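Local structure of Cow rumen GH26 endo-mannanase (Metagenome, 6UEH) at residues 210-214 against 284-288; 239-243 against 326-330. The protein hydrolyses internal beta-1,4-mannosidic bonds of mannans, galactomannan probably among them, with a family 26 glycosidase domain that is joined to an N-terminal CBM6-type accessory domain. All blocks are in the same frame, centred on the assembly; numbering follows the deposited sequence.

Contact 1 of 2, residues 210-214 against 284-288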
# COMPACT_ATOMS: atom_id res chain seq x y z
N TYR A 210 -18.23 17.88 -7.02
CA TYR A 210 -19.07 18.59 -6.06
C TYR A 210 -18.24 19.64 -5.33
O TYR A 210 -18.08 19.57 -4.11
CB TYR A 210 -19.70 17.62 -5.05
CG TYR A 210 -20.56 16.52 -5.65
CD1 TYR A 210 -21.91 16.72 -5.88
CD2 TYR A 210 -20.01 15.28 -5.96
CE1 TYR A 210 -22.70 15.71 -6.42
CE2 TYR A 210 -20.79 14.27 -6.49
CZ TYR A 210 -22.14 14.49 -6.72
OH TYR A 210 -22.91 13.48 -7.25
N ASN A 211 -17.70 20.60 -6.08
CA ASN A 211 -16.77 21.58 -5.53
C ASN A 211 -17.28 23.02 -5.70
O ASN A 211 -18.19 23.27 -6.50
CB ASN A 211 -15.40 21.43 -6.19
CG ASN A 211 -15.41 21.83 -7.65
OD1 ASN A 211 -15.32 23.01 -7.98
ND2 ASN A 211 -15.50 20.84 -8.54
N PRO A 212 -16.71 23.98 -4.95
CA PRO A 212 -17.20 25.36 -5.01
C PRO A 212 -16.70 26.18 -6.20
O PRO A 212 -17.07 27.35 -6.31
CB PRO A 212 -16.68 25.98 -3.71
CG PRO A 212 -16.29 24.82 -2.84
CD PRO A 212 -15.82 23.78 -3.79
N LEU A 213 -15.89 25.59 -7.08
CA LEU A 213 -15.25 26.35 -8.15
C LEU A 213 -15.94 26.17 -9.50
O LEU A 213 -16.25 27.15 -10.18
CB LEU A 213 -13.78 25.94 -8.27
CG LEU A 213 -12.93 26.21 -7.03
CD1 LEU A 213 -11.51 25.69 -7.22
CD2 LEU A 213 -12.91 27.70 -6.71
N TYR A 214 -16.15 24.92 -9.89
CA TYR A 214 -16.79 24.60 -11.16
C TYR A 214 -17.79 23.46 -10.95
O TYR A 214 -18.08 22.69 -11.86
CB TYR A 214 -15.75 24.21 -12.21
CG TYR A 214 -14.79 23.13 -11.75
CD1 TYR A 214 -13.63 23.45 -11.06
CD2 TYR A 214 -15.05 21.79 -12.00
CE1 TYR A 214 -12.75 22.47 -10.63
CE2 TYR A 214 -14.17 20.80 -11.58
CZ TYR A 214 -13.03 21.14 -10.89
OH TYR A 214 -12.16 20.17 -10.47
N TYR A 284 -12.16 28.49 1.96
CA TYR A 284 -12.39 27.66 0.78
C TYR A 284 -12.46 26.18 1.16
O TYR A 284 -13.37 25.47 0.73
CB TYR A 284 -11.30 27.85 -0.28
CG TYR A 284 -11.48 26.87 -1.42
CD1 TYR A 284 -12.48 27.07 -2.36
CD2 TYR A 284 -10.68 25.74 -1.53
CE1 TYR A 284 -12.67 26.17 -3.39
CE2 TYR A 284 -10.87 24.84 -2.56
CZ TYR A 284 -11.86 25.06 -3.49
OH TYR A 284 -12.05 24.16 -4.51
N TRP A 285 -11.49 25.74 1.94
CA TRP A 285 -11.40 24.35 2.40
C TRP A 285 -12.70 23.94 3.09
O TRP A 285 -13.23 22.86 2.83
CB TRP A 285 -10.18 24.20 3.33
CG TRP A 285 -9.90 22.82 3.89
CD1 TRP A 285 -9.61 22.52 5.19
CD2 TRP A 285 -9.82 21.58 3.16
NE1 TRP A 285 -9.38 21.17 5.32
CE2 TRP A 285 -9.50 20.57 4.10
CE3 TRP A 285 -10.00 21.22 1.82
CZ2 TRP A 285 -9.36 19.24 3.74
CZ3 TRP A 285 -9.86 19.89 1.47
CH2 TRP A 285 -9.55 18.91 2.42
N ASN A 286 -13.23 24.83 3.93
CA ASN A 286 -14.49 24.56 4.61
C ASN A 286 -15.68 24.46 3.66
O ASN A 286 -16.57 23.64 3.86
CB ASN A 286 -14.76 25.63 5.67
CG ASN A 286 -13.93 25.42 6.93
OD1 ASN A 286 -13.52 24.30 7.23
ND2 ASN A 286 -13.67 26.50 7.65
N GLU A 287 -15.69 25.30 2.63
CA GLU A 287 -16.75 25.25 1.63
C GLU A 287 -16.71 23.93 0.86
O GLU A 287 -17.74 23.33 0.58
CB GLU A 287 -16.65 26.42 0.65
CG GLU A 287 -17.06 27.76 1.22
CD GLU A 287 -17.20 28.82 0.14
OE1 GLU A 287 -17.29 28.45 -1.05
OE2 GLU A 287 -17.21 30.03 0.48
N ALA A 288 -15.50 23.49 0.52
CA ALA A 288 -15.33 22.23 -0.19
C ALA A 288 -15.75 21.05 0.68
O ALA A 288 -16.40 20.11 0.20
CB ALA A 288 -13.88 22.06 -0.64
O HOH W 1 -15.98 19.22 -2.36
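Tyr284 opens the helical side of this contact with its ring, which is covered obliquely by two neighbouring residues of the loop 210-214. Leu213 CG comes to 3.6 Å from Tyr284 CE1, and Pro212 CG lies 3.9 Å from the same Tyr284 CE1. The phenol oxygen also touches Leu213, with Leu213 CD1 at 3.2 Å from Tyr284 OH, but its hydrogen bond goes elsewhere, to the backbone O of Asn242. Trp285 turns its CA-to-CB bond away from the loop and packs on Trp239 and Trp328 instead. Three residues on from Tyr284, Glu287 directs its CA-to-CB bond toward the loop, and the 3.7 Å between Glu287 OE1 and Pro212 CB is a van der Waals contact. Ala288 follows on the Tyr284 face, as its helical bond shows: Ala288 N donates to Tyr284 O at 2.9 Å. The proline ring lies against it, with Pro212 CG 3.7 Å from Ala288 N and Pro212 CD 4.1 Å from Ala288 CB. No direct hydrogen bond joins the segments; a water bridges them, donating to Tyr210 O at 2.8 Å and to Ala288 O at 2.7 Å. The proline is presented by a turn in which Asn211 OD1 accepts from Leu213 N (2.8 Å, 144°) and from Tyr214 N (2.8 Å, 171°), which meets the definitions of both an Asx turn and an Asx motif. In the (beta/alpha)8 barrel of family 26, this is the loop after the second barrel strand, 202-206, resting on helix 280-301, which lies between the third and fourth strands.

Contact 2 of 2, residues 239-243 against 326-330. With ACT (acetate ion), chain D.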
# COMPACT_ATOMS: atom_id res chain seq x y z
N TRP A 239 -11.28 11.75 -3.54
CA TRP A 239 -11.78 13.12 -3.55
C TRP A 239 -10.73 14.07 -4.13
O TRP A 239 -10.01 14.73 -3.39
CB TRP A 239 -12.16 13.54 -2.12
CG TRP A 239 -12.81 14.89 -1.99
CD1 TRP A 239 -13.65 15.49 -2.89
CD2 TRP A 239 -12.69 15.80 -0.89
NE1 TRP A 239 -14.05 16.72 -2.42
CE2 TRP A 239 -13.47 16.93 -1.19
CE3 TRP A 239 -11.98 15.76 0.32
CZ2 TRP A 239 -13.57 18.02 -0.33
CZ3 TRP A 239 -12.08 16.85 1.17
CH2 TRP A 239 -12.87 17.96 0.85
N HIS A 240 -10.65 14.13 -5.46
CA HIS A 240 -9.69 14.99 -6.13
C HIS A 240 -10.10 16.46 -6.08
O HIS A 240 -10.28 17.10 -7.11
CB HIS A 240 -9.51 14.57 -7.60
CG HIS A 240 -8.68 13.34 -7.78
ND1 HIS A 240 -9.17 12.07 -7.55
CD2 HIS A 240 -7.40 13.18 -8.19
CE1 HIS A 240 -8.22 11.18 -7.80
NE2 HIS A 240 -7.14 11.83 -8.19
N ILE A 241 -10.23 17.00 -4.87
CA ILE A 241 -10.68 18.37 -4.69
C ILE A 241 -9.61 19.37 -5.16
O ILE A 241 -8.48 19.37 -4.67
CB ILE A 241 -11.08 18.66 -3.22
CG1 ILE A 241 -11.48 20.12 -3.04
CG2 ILE A 241 -9.98 18.25 -2.25
CD1 ILE A 241 -12.72 20.52 -3.82
N ASN A 242 -9.98 20.20 -6.12
CA ASN A 242 -9.07 21.19 -6.68
C ASN A 242 -9.05 22.50 -5.89
O ASN A 242 -9.97 22.80 -5.14
CB ASN A 242 -9.45 21.51 -8.14
CG ASN A 242 -9.07 20.40 -9.10
OD1 ASN A 242 -9.20 19.21 -8.79
ND2 ASN A 242 -8.60 20.78 -10.28
N VAL A 243 -7.98 23.26 -6.07
CA VAL A 243 -7.91 24.63 -5.57
C VAL A 243 -7.65 25.55 -6.76
O VAL A 243 -7.17 25.09 -7.80
CB VAL A 243 -6.79 24.81 -4.51
CG1 VAL A 243 -7.05 23.92 -3.30
CG2 VAL A 243 -5.42 24.52 -5.12
N TRP A 326 2.79 15.40 -4.98
CA TRP A 326 2.23 15.87 -6.24
C TRP A 326 0.80 16.39 -6.08
O TRP A 326 0.24 16.99 -6.99
CB TRP A 326 2.28 14.78 -7.32
CG TRP A 326 1.75 13.44 -6.91
CD1 TRP A 326 0.47 13.14 -6.55
CD2 TRP A 326 2.49 12.22 -6.85
NE1 TRP A 326 0.37 11.80 -6.26
CE2 TRP A 326 1.60 11.21 -6.43
CE3 TRP A 326 3.83 11.88 -7.10
CZ2 TRP A 326 2.00 9.89 -6.26
CZ3 TRP A 326 4.22 10.56 -6.93
CH2 TRP A 326 3.31 9.58 -6.51
N PHE A 327 0.21 16.15 -4.91
CA PHE A 327 -1.09 16.73 -4.57
C PHE A 327 -0.87 17.89 -3.60
O PHE A 327 0.07 17.87 -2.81
CB PHE A 327 -2.01 15.69 -3.96
CG PHE A 327 -2.54 14.69 -4.95
CD1 PHE A 327 -2.99 15.10 -6.19
CD2 PHE A 327 -2.58 13.34 -4.64
CE1 PHE A 327 -3.47 14.18 -7.11
CE2 PHE A 327 -3.06 12.42 -5.55
CZ PHE A 327 -3.50 12.84 -6.79
N TRP A 328 -1.75 18.90 -3.64
CA TRP A 328 -1.53 20.11 -2.85
C TRP A 328 -1.55 19.85 -1.35
O TRP A 328 -0.87 20.54 -0.59
CB TRP A 328 -2.56 21.20 -3.21
CG TRP A 328 -4.00 20.89 -2.86
CD1 TRP A 328 -4.96 20.43 -3.71
CD2 TRP A 328 -4.64 21.07 -1.59
NE1 TRP A 328 -6.16 20.29 -3.04
CE2 TRP A 328 -5.98 20.67 -1.74
CE3 TRP A 328 -4.20 21.51 -0.33
CZ2 TRP A 328 -6.90 20.71 -0.68
CZ3 TRP A 328 -5.11 21.54 0.71
CH2 TRP A 328 -6.44 21.15 0.53
N TRP A 329 -2.30 18.84 -0.91
CA TRP A 329 -2.41 18.59 0.52
C TRP A 329 -1.14 17.98 1.14
O TRP A 329 -1.04 17.86 2.36
CB TRP A 329 -3.62 17.68 0.82
CG TRP A 329 -3.76 16.47 -0.06
CD1 TRP A 329 -3.07 15.30 0.04
CD2 TRP A 329 -4.66 16.32 -1.16
NE1 TRP A 329 -3.49 14.42 -0.93
CE2 TRP A 329 -4.46 15.02 -1.69
CE3 TRP A 329 -5.62 17.15 -1.76
CZ2 TRP A 329 -5.19 14.54 -2.78
CZ3 TRP A 329 -6.33 16.67 -2.84
CH2 TRP A 329 -6.11 15.37 -3.34
N GLY A 330 -0.17 17.62 0.31
CA GLY A 330 1.08 17.08 0.80
C GLY A 330 2.24 18.06 0.64
O GLY A 330 3.37 17.78 1.04
C ACT D . -5.13 9.44 -9.11
O ACT D . -5.07 10.67 -9.34
OXT ACT D . -5.58 9.11 -7.99
CH3 ACT D . -4.71 8.43 -10.14
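Ile241 and Val243 form the apolar centre of this contact together with two tryptophans. Ile241 CG2 lies 4.0 Å from Trp329 CZ3 and 4.2 Å from Trp328 CZ2, so one methyl group meets both indoles. Val243 sits over a face of Trp328: its CG1 is 3.8 Å from the centroid of the five-membered ring and 16° off the ring normal, a CH-pi contact. Next to this core the rings of His240 and Phe327 meet obliquely, with centroids 5.7 Å apart and planes at 85°; the closest atoms are His240 NE2 and Phe327 CZ, at 4.0 Å. One hydrogen bond crosses between the segments, from Trp328 NE1 to Ile241 O (3.0 Å, 166°), and fixes the indole edge against the backbone. Just before that carbonyl, His240 is the centre of an inverse gamma turn, closed by a weak bond from Ile241 N to Trp239 O at 2.7 Å. At the polar edge His240 NE2 donates to the acetate O (2.6 Å, 161°), while Asp206 holds His240 ND1 and His312 also binds the acetate, an ion probably taken from the crystallisation liquor. The loops follow the third and fourth barrel strands, 234-238 and 306-309, so the acetate, held by both histidines beside Phe327, has a position consistent with the substrate cleft that (beta/alpha)8 glycosidases form at the C-terminal ends of their strands.

Both contacts lie in the glycosidase barrel. Contact 1 starts first, in the loop after strand 202-206, and closes on helix 280-301. Before it closes, the chain runs through helix 220-230 and strand 234-238 into residues 239-243, where contact 2 begins; that one closes only at 326-330, after strand 306-309. The two closures therefore cross. They also touch, their centres 12 Å apart: Tyr284 OH is 2.6 Å from Asn242 O, a probable hydrogen bond, and Trp285 CH2 packs 3.5 Å from Trp239 CZ3. Together they tie the loops after the second, third and fourth barrel strands to helix 280-301.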